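Long-range contacts in putative acetyltransferase (Nocardia farcinica, PDB 3D9W), which is an arylamine N-acetyltransferase that probably carries the acetyl group of acetyl-CoA onto the amino nitrogen of aromatic amines: residues P33-L38 with R131-D136; T37-V42 with L144-L149; L96-T101 with L122-A127. All coordinates share one frame; numbering follows the deposited sequence.

Helix 35-48 is the first of the elements joined here and supplies one side of two of the three contacts. Contact 1 brings strand 132-135 back to the start of that helix, and contact 2 closes a slightly wider loop by laying residues 144-149 against its next turn; the two overlap at Thr37 and Leu38. Contact 3 is the shortest closure, a hairpin of strands 99-107 and 117-125 lying within both longer loops. Strands 99-107, 117-125, 132-135 and 147-148 are successive neighbours in one antiparallel sheet, so all three contacts lie at the same end of it. Leu41 against Phe98 and Leu38 against Val124 carry the helix across to the hairpin.

Contact 1. Residues P33-L38 with R131-D136; sequences PTLATL and RVWMCD
Two leucines one turn apart project from the start of helix 35-48, and strand 132-135 receives them on the surface formed by Trp133 and Cys135. Both have CG anti to the backbone N (chi1 175° in Leu35 and -172° in Leu38), which sends their forked ends down to the strand. CD1 of Leu35 rests over one face of the Trp133 indole, 3.8 Å from the centroid of the five-membered ring and 22° off its normal, a CH-pi contact. Its other methyl, CD2, lies 3.8 Å from Arg131 NH1. Arg131 bends back at chi2 and chi3, so that CZ2 of Trp133 sits over the centre of its guanidinium face, ring edge to flat group. That guanidinium also makes a salt bridge to Asp129. Leu38 fills the step between Trp133 and Cys135: CD2 is 3.8 Å from Trp133 CB, and CD1 is 3.7 Å from Cys135 SG. Val124 and Leu93 add to the wall around Leu38. Thr34 is the N-cap, its OG1 accepting a weak bond from Thr37 N at 3.3 Å. Just beyond Cys135, Asp136 bonds to His119, consistent with the Asp-His pair of the family's Cys-His-Asp triad. The helix is joined to the strand by methyls, ring and sulphur, so fit of shape holds them together, while charged groups stand at both ends of the strand.

Contact 2. Residues T37-V42 with L144-L149; sequences TLRELV and LRPYEL
At Leu144 it is the backbone that meets the helix: CG1 of Val42 lies 3.6 Å from the Leu144 carbonyl carbon, while the leucine side chain packs on Tyr43 and Thr46. The same methyl is 3.5 Å from Arg145 N. Arg145 then folds over the helix, bent at chi2 (-126°) and chi3 (93°), and points two donors at one carbonyl. NH2 reaches Arg39 O at 2.7 Å and NE reaches that same oxygen at 3.2 Å, both bonds weak and far from straight. This loop leads into strand 147-148, outermost at one end of the large antiparallel sheet, and helix 35-48 lies against a face of the sheet near that end. The Arg39 guanidinium lies nearly parallel to that of Arg145, their planes 11° apart, with CD of Arg145 over one face of Arg39. The like charges are thus offset, Arg39 NH2 3.4 Å from Arg145 NE, which may cost some energy that the shared carbonyl could partly repay. Pro146 follows as an apolar wedge: CD is 3.8 Å from Val42 CG2, and CG is 4.2 Å from Leu38 CG. From Tyr147 onward the chain turns to strand pairing, its backbone bonding to Met134.

Contact 3. Residues L96-T101 with L122-A127; sequences LGFGVT and LRVTTA
A beta hairpin of strands 99-107 and 117-125 starts and finishes here, at its open end, within the large antiparallel sheet of the enzyme. The chain enters it from helix 82-95, where Gly97 closes the last turn in a Schellman motif with positive phi. Gly99 and Thr125 form a hydrogen-bonded antiparallel pair: Gly99 N donates to Thr125 O at 3.1 Å, and Thr125 N donates back to Gly99 O at 3.0 Å. Two residues on, Thr101 and Arg123 repeat the exchange, Thr101 N to Arg123 O at 3.2 Å and Arg123 N to Thr101 O at 2.9 Å. The last of these runs nearly along the C=O axis (171°). Between them Val100 faces Val124 as a non-hydrogen-bonded pair, and the CA of Val124 also approaches Gly99 O, at 3.3 Å. On the face that carries the threonines and the arginine, the extended Arg123 chain runs alongside Thr101, with Thr101 CG2 3.1 Å from Arg123 CD. Where Gly99 has no side chain, OG1 of Thr125 turns in, 3.2 Å from Gly99 CA. The other face, with Val100 and Val124, looks toward the helices; Leu93 touches Val100 and Leu122, and Leu38 touches Val124. Phe98 lies on that side too, just before the strand, its ring edge turned to Thr125 O, which comes in near the ring plane. Its CE1 edge passes the Thr126 methyl, whose neighbouring OG1 bonds to Asp128. The register is therefore set by four backbone bonds, while the side chains give the sheet one apolar face against the helices and one mixed face of threonines and arginine.

Contact 1. Residues P33-L38 with R131-D136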
ATOM      1  N   PRO A  33      17.030   7.385  12.216  1.00 31.05           N
ATOM      2  CA  PRO A  33      17.033   6.875  10.842  1.00 30.94           C
ATOM      3  C   PRO A  33      17.973   5.698  10.591  1.00 31.21           C
ATOM      4  O   PRO A  33      18.831   5.760   9.706  1.00 31.66           O
ATOM      5  CB  PRO A  33      17.424   8.100  10.026  1.00 31.36           C
ATOM      6  CG  PRO A  33      18.344   8.821  10.949  1.00 31.12           C
ATOM      7  CD  PRO A  33      17.613   8.738  12.266  1.00 30.39           C
ATOM      8  N   THR A  34      17.799   4.628  11.359  1.00 31.11           N
ATOM      9  CA  THR A  34      18.624   3.431  11.225  1.00 31.55           C
ATOM     10  C   THR A  34      17.856   2.336  10.485  1.00 31.90           C
ATOM     11  O   THR A  34      16.617   2.292  10.529  1.00 32.96           O
ATOM     12  CB  THR A  34      19.067   2.897  12.620  1.00 32.36           C
ATOM     13  OG1 THR A  34      17.919   2.486  13.381  1.00 30.38           O
ATOM     14  CG2 THR A  34      19.818   3.993  13.391  1.00 31.97           C
ATOM     15  N   LEU A  35      18.587   1.466   9.789  1.00 31.08           N
ATOM     16  CA  LEU A  35      17.958   0.374   9.048  1.00 29.67           C
ATOM     17  C   LEU A  35      17.083  -0.447   9.988  1.00 28.68           C
ATOM     18  O   LEU A  35      16.071  -1.010   9.562  1.00 28.73           O
ATOM     19  CB  LEU A  35      19.014  -0.542   8.398  1.00 28.20           C
ATOM     20  CG  LEU A  35      18.498  -1.801   7.675  1.00 26.39           C
ATOM     21  CD1 LEU A  35      17.567  -1.412   6.536  1.00 25.68           C
ATOM     22  CD2 LEU A  35      19.662  -2.599   7.138  1.00 24.03           C
ATOM     23  N   ALA A  36      17.479  -0.514  11.259  1.00 26.97           N
ATOM     24  CA  ALA A  36      16.725  -1.268  12.256  1.00 25.73           C
ATOM     25  C   ALA A  36      15.339  -0.658  12.424  1.00 25.81           C
ATOM     26  O   ALA A  36      14.339  -1.373  12.521  1.00 26.28           O
ATOM     27  CB  ALA A  36      17.460  -1.277  13.579  1.00 23.14           C
ATOM     28  N   THR A  37      15.286   0.668  12.448  1.00 25.43           N
ATOM     29  CA  THR A  37      14.026   1.382  12.581  1.00 25.66           C
ATOM     30  C   THR A  37      13.174   1.202  11.321  1.00 25.54           C
ATOM     31  O   THR A  37      11.982   0.900  11.403  1.00 25.08           O
ATOM     32  CB  THR A  37      14.279   2.883  12.823  1.00 26.27           C
ATOM     33  OG1 THR A  37      14.624   3.081  14.198  1.00 26.89           O
ATOM     34  CG2 THR A  37      13.048   3.713  12.466  1.00 26.05           C
ATOM     35  N   LEU A  38      13.791   1.384  10.156  1.00 25.13           N
ATOM     36  CA  LEU A  38      13.069   1.244   8.895  1.00 22.53           C
ATOM     37  C   LEU A  38      12.450  -0.131   8.773  1.00 21.95           C
ATOM     38  O   LEU A  38      11.323  -0.267   8.319  1.00 23.38           O
ATOM     39  CB  LEU A  38      13.993   1.489   7.704  1.00 20.23           C
ATOM     40  CG  LEU A  38      13.317   1.569   6.334  1.00 17.73           C
ATOM     41  CD1 LEU A  38      12.357   2.741   6.287  1.00 16.33           C
ATOM     42  CD2 LEU A  38      14.379   1.717   5.279  1.00 17.28           C
ATOM     43  N   ARG A 131      23.127   1.991   1.162  1.00 28.96           N
ATOM     44  CA  ARG A 131      22.189   1.072   0.529  1.00 27.01           C
ATOM     45  C   ARG A 131      20.856   1.739   0.321  1.00 26.03           C
ATOM     46  O   ARG A 131      20.438   2.554   1.122  1.00 27.83           O
ATOM     47  CB  ARG A 131      22.015  -0.182   1.365  1.00 26.13           C
ATOM     48  CG  ARG A 131      23.208  -1.095   1.293  1.00 24.92           C
ATOM     49  CD  ARG A 131      23.515  -1.640   2.647  1.00 24.05           C
ATOM     50  NE  ARG A 131      22.910  -2.934   2.903  1.00 22.32           N
ATOM     51  CZ  ARG A 131      22.655  -3.367   4.129  1.00 26.03           C
ATOM     52  NH1 ARG A 131      22.946  -2.581   5.164  1.00 24.01           N
ATOM     53  NH2 ARG A 131      22.149  -4.585   4.330  1.00 25.41           N
ATOM     54  N   VAL A 132      20.198   1.390  -0.773  1.00 25.27           N
ATOM     55  CA  VAL A 132      18.903   1.954  -1.120  1.00 24.29           C
ATOM     56  C   VAL A 132      17.789   0.971  -0.782  1.00 24.43           C
ATOM     57  O   VAL A 132      17.828  -0.188  -1.197  1.00 25.10           O
ATOM     58  CB  VAL A 132      18.848   2.263  -2.617  1.00 23.60           C
ATOM     59  CG1 VAL A 132      17.476   2.770  -3.002  1.00 23.03           C
ATOM     60  CG2 VAL A 132      19.922   3.279  -2.960  1.00 22.06           C
ATOM     61  N   TRP A 133      16.796   1.427  -0.029  1.00 24.05           N
ATOM     62  CA  TRP A 133      15.696   0.553   0.336  1.00 24.89           C
ATOM     63  C   TRP A 133      14.361   0.966  -0.260  1.00 25.94           C
ATOM     64  O   TRP A 133      13.995   2.146  -0.259  1.00 25.34           O
ATOM     65  CB  TRP A 133      15.585   0.456   1.852  1.00 23.49           C
ATOM     66  CG  TRP A 133      16.841  -0.041   2.444  1.00 24.09           C
ATOM     67  CD1 TRP A 133      17.900   0.706   2.875  1.00 24.49           C
ATOM     68  CD2 TRP A 133      17.225  -1.407   2.591  1.00 23.52           C
ATOM     69  NE1 TRP A 133      18.925  -0.115   3.279  1.00 24.45           N
ATOM     70  CE2 TRP A 133      18.537  -1.418   3.117  1.00 23.72           C
ATOM     71  CE3 TRP A 133      16.590  -2.626   2.324  1.00 23.44           C
ATOM     72  CZ2 TRP A 133      19.228  -2.601   3.386  1.00 22.66           C
ATOM     73  CZ3 TRP A 133      17.271  -3.801   2.587  1.00 24.44           C
ATOM     74  CH2 TRP A 133      18.584  -3.780   3.115  1.00 24.19           C
ATOM     75  N   MET A 134      13.643  -0.025  -0.784  1.00 26.28           N
ATOM     76  CA  MET A 134      12.337   0.196  -1.380  1.00 25.27           C
ATOM     77  C   MET A 134      11.282  -0.122  -0.345  1.00 25.57           C
ATOM     78  O   MET A 134      11.239  -1.231   0.176  1.00 26.54           O
ATOM     79  CB  MET A 134      12.147  -0.710  -2.590  1.00 24.51           C
ATOM     80  CG  MET A 134      13.067  -0.386  -3.740  1.00 24.60           C
ATOM     81  SD  MET A 134      12.800   1.296  -4.264  1.00 26.57           S
ATOM     82  CE  MET A 134      11.054   1.204  -4.711  1.00 27.01           C
ATOM     83  N   CYS A 135      10.443   0.857  -0.030  1.00 25.94           N
ATOM     84  CA  CYS A 135       9.373   0.645   0.939  1.00 25.50           C
ATOM     85  C   CYS A 135       8.018   0.676   0.237  1.00 25.02           C
ATOM     86  O   CYS A 135       7.556   1.720  -0.225  1.00 24.66           O
ATOM     87  CB  CYS A 135       9.429   1.705   2.046  1.00 26.08           C
ATOM     88  SG  CYS A 135      10.956   1.666   3.037  1.00 25.67           S
ATOM     89  N   ASP A 136       7.406  -0.497   0.131  1.00 25.24           N
ATOM     90  CA  ASP A 136       6.097  -0.631  -0.491  1.00 24.49           C
ATOM     91  C   ASP A 136       5.116  -0.887   0.645  1.00 24.07           C
ATOM     92  O   ASP A 136       4.797  -2.027   0.985  1.00 23.89           O
ATOM     93  CB  ASP A 136       6.103  -1.789  -1.482  1.00 25.22           C
ATOM     94  CG  ASP A 136       4.790  -1.931  -2.200  1.00 26.70           C
ATOM     95  OD1 ASP A 136       4.056  -0.923  -2.247  1.00 28.28           O
ATOM     96  OD2 ASP A 136       4.495  -3.037  -2.717  1.00 26.98           O
TER

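Contact 2. Residues T37-V42 with L144-L149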
ATOM      1  N   THR A  37      15.286   0.668  12.448  1.00 25.43           N
ATOM      2  CA  THR A  37      14.026   1.382  12.581  1.00 25.66           C
ATOM      3  C   THR A  37      13.174   1.202  11.321  1.00 25.54           C
ATOM      4  O   THR A  37      11.982   0.900  11.403  1.00 25.08           O
ATOM      5  CB  THR A  37      14.279   2.883  12.823  1.00 26.27           C
ATOM      6  OG1 THR A  37      14.624   3.081  14.198  1.00 26.89           O
ATOM      7  CG2 THR A  37      13.048   3.713  12.466  1.00 26.05           C
ATOM      8  N   LEU A  38      13.791   1.384  10.156  1.00 25.13           N
ATOM      9  CA  LEU A  38      13.069   1.244   8.895  1.00 22.53           C
ATOM     10  C   LEU A  38      12.450  -0.131   8.773  1.00 21.95           C
ATOM     11  O   LEU A  38      11.323  -0.267   8.319  1.00 23.38           O
ATOM     12  CB  LEU A  38      13.993   1.489   7.704  1.00 20.23           C
ATOM     13  CG  LEU A  38      13.317   1.569   6.334  1.00 17.73           C
ATOM     14  CD1 LEU A  38      12.357   2.741   6.287  1.00 16.33           C
ATOM     15  CD2 LEU A  38      14.379   1.717   5.279  1.00 17.28           C
ATOM     16  N   ARG A  39      13.189  -1.155   9.174  1.00 22.04           N
ATOM     17  CA  ARG A  39      12.670  -2.512   9.096  1.00 22.85           C
ATOM     18  C   ARG A  39      11.476  -2.713  10.018  1.00 22.74           C
ATOM     19  O   ARG A  39      10.667  -3.603   9.786  1.00 21.48           O
ATOM     20  CB  ARG A  39      13.762  -3.529   9.429  1.00 23.22           C
ATOM     21  CG  ARG A  39      14.702  -3.845   8.270  1.00 25.08           C
ATOM     22  CD  ARG A  39      15.800  -4.798   8.725  1.00 27.61           C
ATOM     23  NE  ARG A  39      15.276  -5.991   9.407  1.00 28.21           N
ATOM     24  CZ  ARG A  39      14.963  -7.139   8.808  1.00 27.96           C
ATOM     25  NH1 ARG A  39      15.120  -7.278   7.494  1.00 26.73           N
ATOM     26  NH2 ARG A  39      14.490  -8.149   9.530  1.00 26.85           N
ATOM     27  N   GLU A  40      11.357  -1.885  11.056  1.00 23.35           N
ATOM     28  CA  GLU A  40      10.221  -2.014  11.971  1.00 23.19           C
ATOM     29  C   GLU A  40       9.068  -1.114  11.552  1.00 21.77           C
ATOM     30  O   GLU A  40       7.907  -1.468  11.707  1.00 19.88           O
ATOM     31  CB  GLU A  40      10.608  -1.672  13.405  1.00 24.10           C
ATOM     32  CG  GLU A  40       9.621  -2.241  14.413  1.00 25.12           C
ATOM     33  CD  GLU A  40       9.725  -1.574  15.765  1.00 27.25           C
ATOM     34  OE1 GLU A  40      10.873  -1.321  16.209  1.00 28.73           O
ATOM     35  OE2 GLU A  40       8.665  -1.312  16.383  1.00 26.24           O
ATOM     36  N   LEU A  41       9.396   0.056  11.024  1.00 21.85           N
ATOM     37  CA  LEU A  41       8.376   0.978  10.574  1.00 23.05           C
ATOM     38  C   LEU A  41       7.534   0.279   9.518  1.00 23.13           C
ATOM     39  O   LEU A  41       6.308   0.255   9.603  1.00 24.23           O
ATOM     40  CB  LEU A  41       9.024   2.233   9.993  1.00 24.18           C
ATOM     41  CG  LEU A  41       9.774   3.129  10.987  1.00 25.39           C
ATOM     42  CD1 LEU A  41      10.363   4.349  10.270  1.00 24.18           C
ATOM     43  CD2 LEU A  41       8.810   3.587  12.072  1.00 24.22           C
ATOM     44  N   VAL A  42       8.203  -0.313   8.534  1.00 22.10           N
ATOM     45  CA  VAL A  42       7.520  -1.017   7.457  1.00 21.98           C
ATOM     46  C   VAL A  42       6.647  -2.165   7.949  1.00 23.12           C
ATOM     47  O   VAL A  42       5.514  -2.351   7.497  1.00 23.24           O
ATOM     48  CB  VAL A  42       8.529  -1.573   6.454  1.00 20.17           C
ATOM     49  CG1 VAL A  42       7.809  -2.324   5.350  1.00 17.83           C
ATOM     50  CG2 VAL A  42       9.345  -0.437   5.886  1.00 19.85           C
ATOM     51  N   LEU A 144       6.318  -6.799   4.327  1.00 20.61           N
ATOM     52  CA  LEU A 144       6.358  -6.265   5.692  1.00 20.67           C
ATOM     53  C   LEU A 144       7.757  -5.852   6.165  1.00 20.48           C
ATOM     54  O   LEU A 144       7.978  -5.642   7.353  1.00 20.56           O
ATOM     55  CB  LEU A 144       5.737  -7.262   6.676  1.00 19.11           C
ATOM     56  CG  LEU A 144       6.127  -8.735   6.579  1.00 18.04           C
ATOM     57  CD1 LEU A 144       7.603  -8.908   6.910  1.00 17.59           C
ATOM     58  CD2 LEU A 144       5.258  -9.540   7.536  1.00 15.87           C
ATOM     59  N   ARG A 145       8.686  -5.741   5.216  1.00 21.52           N
ATOM     60  CA  ARG A 145      10.071  -5.315   5.463  1.00 21.48           C
ATOM     61  C   ARG A 145      10.500  -4.702   4.151  1.00 20.10           C
ATOM     62  O   ARG A 145      10.069  -5.146   3.092  1.00 20.43           O
ATOM     63  CB  ARG A 145      11.005  -6.493   5.771  1.00 22.67           C
ATOM     64  CG  ARG A 145      10.549  -7.389   6.916  1.00 24.93           C
ATOM     65  CD  ARG A 145      11.623  -7.550   7.962  1.00 24.21           C
ATOM     66  NE  ARG A 145      11.510  -6.568   9.035  1.00 23.55           N
ATOM     67  CZ  ARG A 145      10.993  -6.821  10.236  1.00 23.37           C
ATOM     68  NH1 ARG A 145      10.530  -8.030  10.518  1.00 22.50           N
ATOM     69  NH2 ARG A 145      10.965  -5.868  11.165  1.00 22.12           N
ATOM     70  N   PRO A 146      11.345  -3.668   4.196  1.00 19.25           N
ATOM     71  CA  PRO A 146      11.773  -3.062   2.938  1.00 19.03           C
ATOM     72  C   PRO A 146      12.705  -3.998   2.177  1.00 19.73           C
ATOM     73  O   PRO A 146      13.397  -4.821   2.773  1.00 20.00           O
ATOM     74  CB  PRO A 146      12.479  -1.798   3.400  1.00 20.08           C
ATOM     75  CG  PRO A 146      13.113  -2.241   4.685  1.00 19.57           C
ATOM     76  CD  PRO A 146      12.010  -3.032   5.344  1.00 19.30           C
ATOM     77  N   TYR A 147      12.701  -3.897   0.857  1.00 20.02           N
ATOM     78  CA  TYR A 147      13.590  -4.718   0.059  1.00 20.19           C
ATOM     79  C   TYR A 147      14.621  -3.816  -0.604  1.00 21.18           C
ATOM     80  O   TYR A 147      14.290  -2.756  -1.127  1.00 19.97           O
ATOM     81  CB  TYR A 147      12.817  -5.530  -0.983  1.00 19.46           C
ATOM     82  CG  TYR A 147      11.956  -4.747  -1.942  1.00 18.66           C
ATOM     83  CD1 TYR A 147      10.643  -4.415  -1.620  1.00 17.85           C
ATOM     84  CD2 TYR A 147      12.430  -4.410  -3.208  1.00 19.45           C
ATOM     85  CE1 TYR A 147       9.822  -3.779  -2.540  1.00 17.68           C
ATOM     86  CE2 TYR A 147      11.622  -3.774  -4.134  1.00 19.26           C
ATOM     87  CZ  TYR A 147      10.317  -3.463  -3.798  1.00 19.22           C
ATOM     88  OH  TYR A 147       9.515  -2.849  -4.731  1.00 19.32           O
ATOM     89  N   GLU A 148      15.878  -4.238  -0.545  1.00 22.85           N
ATOM     90  CA  GLU A 148      16.978  -3.472  -1.110  1.00 25.27           C
ATOM     91  C   GLU A 148      16.812  -3.243  -2.608  1.00 25.72           C
ATOM     92  O   GLU A 148      16.364  -4.133  -3.338  1.00 28.19           O
ATOM     93  CB  GLU A 148      18.296  -4.190  -0.818  1.00 25.87           C
ATOM     94  CG  GLU A 148      19.505  -3.594  -1.510  1.00 29.42           C
ATOM     95  CD  GLU A 148      20.808  -3.972  -0.830  1.00 31.40           C
ATOM     96  OE1 GLU A 148      21.009  -5.177  -0.546  1.00 32.70           O
ATOM     97  OE2 GLU A 148      21.634  -3.061  -0.584  1.00 32.07           O
ATOM     98  N   LEU A 149      17.173  -2.050  -3.071  1.00 24.34           N
ATOM     99  CA  LEU A 149      17.042  -1.730  -4.489  1.00 23.31           C
ATOM    100  C   LEU A 149      18.205  -2.266  -5.323  1.00 22.83           C
ATOM    101  O   LEU A 149      18.952  -1.481  -5.900  1.00 21.93           O
ATOM    102  CB  LEU A 149      16.943  -0.211  -4.694  1.00 22.64           C
ATOM    103  CG  LEU A 149      16.216   0.344  -5.930  1.00 21.64           C
ATOM    104  CD1 LEU A 149      17.134   1.286  -6.669  1.00 21.09           C
ATOM    105  CD2 LEU A 149      15.747  -0.782  -6.846  1.00 20.91           C
TER

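Contact 3. Residues L96-T101 with L122-A127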
ATOM      1  N   LEU A  96      11.622  11.230  10.990  1.00 23.98           N
ATOM      2  CA  LEU A  96      12.667  10.505  11.694  1.00 23.29           C
ATOM      3  C   LEU A  96      14.064  10.720  11.118  1.00 24.06           C
ATOM      4  O   LEU A  96      15.027  10.103  11.571  1.00 24.32           O
ATOM      5  CB  LEU A  96      12.327   9.022  11.720  1.00 21.48           C
ATOM      6  CG  LEU A  96      10.926   8.755  12.279  1.00 20.86           C
ATOM      7  CD1 LEU A  96      10.609   7.271  12.228  1.00 20.41           C
ATOM      8  CD2 LEU A  96      10.840   9.263  13.697  1.00 20.97           C
ATOM      9  N   GLY A  97      14.177  11.601  10.126  1.00 24.24           N
ATOM     10  CA  GLY A  97      15.477  11.883   9.538  1.00 23.18           C
ATOM     11  C   GLY A  97      15.922  10.927   8.447  1.00 23.02           C
ATOM     12  O   GLY A  97      17.115  10.755   8.205  1.00 24.12           O
ATOM     13  N   PHE A  98      14.966  10.299   7.783  1.00 22.06           N
ATOM     14  CA  PHE A  98      15.281   9.374   6.707  1.00 21.94           C
ATOM     15  C   PHE A  98      15.398  10.104   5.381  1.00 21.87           C
ATOM     16  O   PHE A  98      14.917  11.227   5.228  1.00 21.09           O
ATOM     17  CB  PHE A  98      14.190   8.317   6.578  1.00 21.23           C
ATOM     18  CG  PHE A  98      14.344   7.170   7.519  1.00 21.33           C
ATOM     19  CD1 PHE A  98      15.405   6.289   7.380  1.00 19.87           C
ATOM     20  CD2 PHE A  98      13.412   6.951   8.528  1.00 21.79           C
ATOM     21  CE1 PHE A  98      15.541   5.201   8.229  1.00 19.50           C
ATOM     22  CE2 PHE A  98      13.537   5.862   9.388  1.00 21.10           C
ATOM     23  CZ  PHE A  98      14.608   4.984   9.235  1.00 20.08           C
ATOM     24  N   GLY A  99      16.047   9.448   4.427  1.00 22.44           N
ATOM     25  CA  GLY A  99      16.190  10.008   3.098  1.00 22.85           C
ATOM     26  C   GLY A  99      15.016   9.456   2.322  1.00 23.51           C
ATOM     27  O   GLY A  99      14.925   8.243   2.119  1.00 23.35           O
ATOM     28  N   VAL A 100      14.113  10.332   1.893  1.00 23.88           N
ATOM     29  CA  VAL A 100      12.932   9.888   1.167  1.00 23.95           C
ATOM     30  C   VAL A 100      12.744  10.522  -0.196  1.00 24.29           C
ATOM     31  O   VAL A 100      12.750  11.746  -0.343  1.00 24.70           O
ATOM     32  CB  VAL A 100      11.667  10.118   2.002  1.00 23.33           C
ATOM     33  CG1 VAL A 100      10.443   9.685   1.220  1.00 23.34           C
ATOM     34  CG2 VAL A 100      11.765   9.334   3.296  1.00 24.18           C
ATOM     35  N   THR A 101      12.567   9.653  -1.187  1.00 23.93           N
ATOM     36  CA  THR A 101      12.375  10.048  -2.578  1.00 23.36           C
ATOM     37  C   THR A 101      11.330   9.083  -3.147  1.00 21.21           C
ATOM     38  O   THR A 101      11.302   7.917  -2.783  1.00 21.51           O
ATOM     39  CB  THR A 101      13.726   9.953  -3.343  1.00 23.15           C
ATOM     40  OG1 THR A 101      13.534  10.223  -4.736  1.00 25.81           O
ATOM     41  CG2 THR A 101      14.322   8.590  -3.166  1.00 23.73           C
ATOM     42  N   LEU A 122       8.295   3.942  -2.321  1.00 19.03           N
ATOM     43  CA  LEU A 122       9.250   4.815  -1.661  1.00 18.63           C
ATOM     44  C   LEU A 122      10.678   4.259  -1.686  1.00 19.47           C
ATOM     45  O   LEU A 122      10.926   3.127  -1.266  1.00 17.09           O
ATOM     46  CB  LEU A 122       8.815   5.068  -0.216  1.00 17.18           C
ATOM     47  CG  LEU A 122       7.448   5.720   0.001  1.00 17.74           C
ATOM     48  CD1 LEU A 122       7.099   5.767   1.486  1.00 15.06           C
ATOM     49  CD2 LEU A 122       7.463   7.125  -0.583  1.00 16.28           C
ATOM     50  N   ARG A 123      11.601   5.070  -2.206  1.00 21.12           N
ATOM     51  CA  ARG A 123      13.031   4.748  -2.285  1.00 22.95           C
ATOM     52  C   ARG A 123      13.597   5.406  -1.018  1.00 24.24           C
ATOM     53  O   ARG A 123      13.583   6.638  -0.884  1.00 24.14           O
ATOM     54  CB  ARG A 123      13.632   5.378  -3.548  1.00 23.65           C
ATOM     55  CG  ARG A 123      15.141   5.249  -3.719  1.00 25.83           C
ATOM     56  CD  ARG A 123      15.639   6.256  -4.756  1.00 27.51           C
ATOM     57  NE  ARG A 123      17.091   6.304  -4.885  1.00 30.99           N
ATOM     58  CZ  ARG A 123      17.783   5.623  -5.800  1.00 34.15           C
ATOM     59  NH1 ARG A 123      17.151   4.839  -6.670  1.00 33.89           N
ATOM     60  NH2 ARG A 123      19.104   5.728  -5.857  1.00 33.30           N
ATOM     61  N   VAL A 124      14.094   4.585  -0.095  1.00 24.56           N
ATOM     62  CA  VAL A 124      14.597   5.083   1.185  1.00 25.63           C
ATOM     63  C   VAL A 124      16.081   4.834   1.480  1.00 26.09           C
ATOM     64  O   VAL A 124      16.635   3.788   1.129  1.00 25.48           O
ATOM     65  CB  VAL A 124      13.755   4.470   2.336  1.00 25.29           C
ATOM     66  CG1 VAL A 124      14.072   5.137   3.662  1.00 23.78           C
ATOM     67  CG2 VAL A 124      12.286   4.589   2.001  1.00 25.16           C
ATOM     68  N   THR A 125      16.708   5.797   2.155  1.00 27.00           N
ATOM     69  CA  THR A 125      18.123   5.709   2.531  1.00 26.75           C
ATOM     70  C   THR A 125      18.315   5.936   4.037  1.00 27.48           C
ATOM     71  O   THR A 125      17.807   6.908   4.593  1.00 25.53           O
ATOM     72  CB  THR A 125      18.947   6.756   1.782  1.00 25.55           C
ATOM     73  OG1 THR A 125      18.522   8.068   2.175  1.00 24.18           O
ATOM     74  CG2 THR A 125      18.766   6.587   0.284  1.00 24.95           C
ATOM     75  N   THR A 126      19.049   5.037   4.691  1.00 29.09           N
ATOM     76  CA  THR A 126      19.276   5.168   6.123  1.00 31.56           C
ATOM     77  C   THR A 126      20.565   5.919   6.419  1.00 33.48           C
ATOM     78  O   THR A 126      21.265   6.363   5.506  1.00 33.57           O
ATOM     79  CB  THR A 126      19.330   3.787   6.835  1.00 32.85           C
ATOM     80  OG1 THR A 126      20.645   3.215   6.717  1.00 32.29           O
ATOM     81  CG2 THR A 126      18.290   2.848   6.232  1.00 31.29           C
ATOM     82  N   ALA A 127      20.876   6.049   7.705  1.00 35.63           N
ATOM     83  CA  ALA A 127      22.066   6.770   8.145  1.00 38.01           C
ATOM     84  C   ALA A 127      23.251   5.845   8.435  1.00 40.11           C
ATOM     85  O   ALA A 127      24.326   6.306   8.834  1.00 41.18           O
ATOM     86  CB  ALA A 127      21.730   7.590   9.385  1.00 36.81           C
TER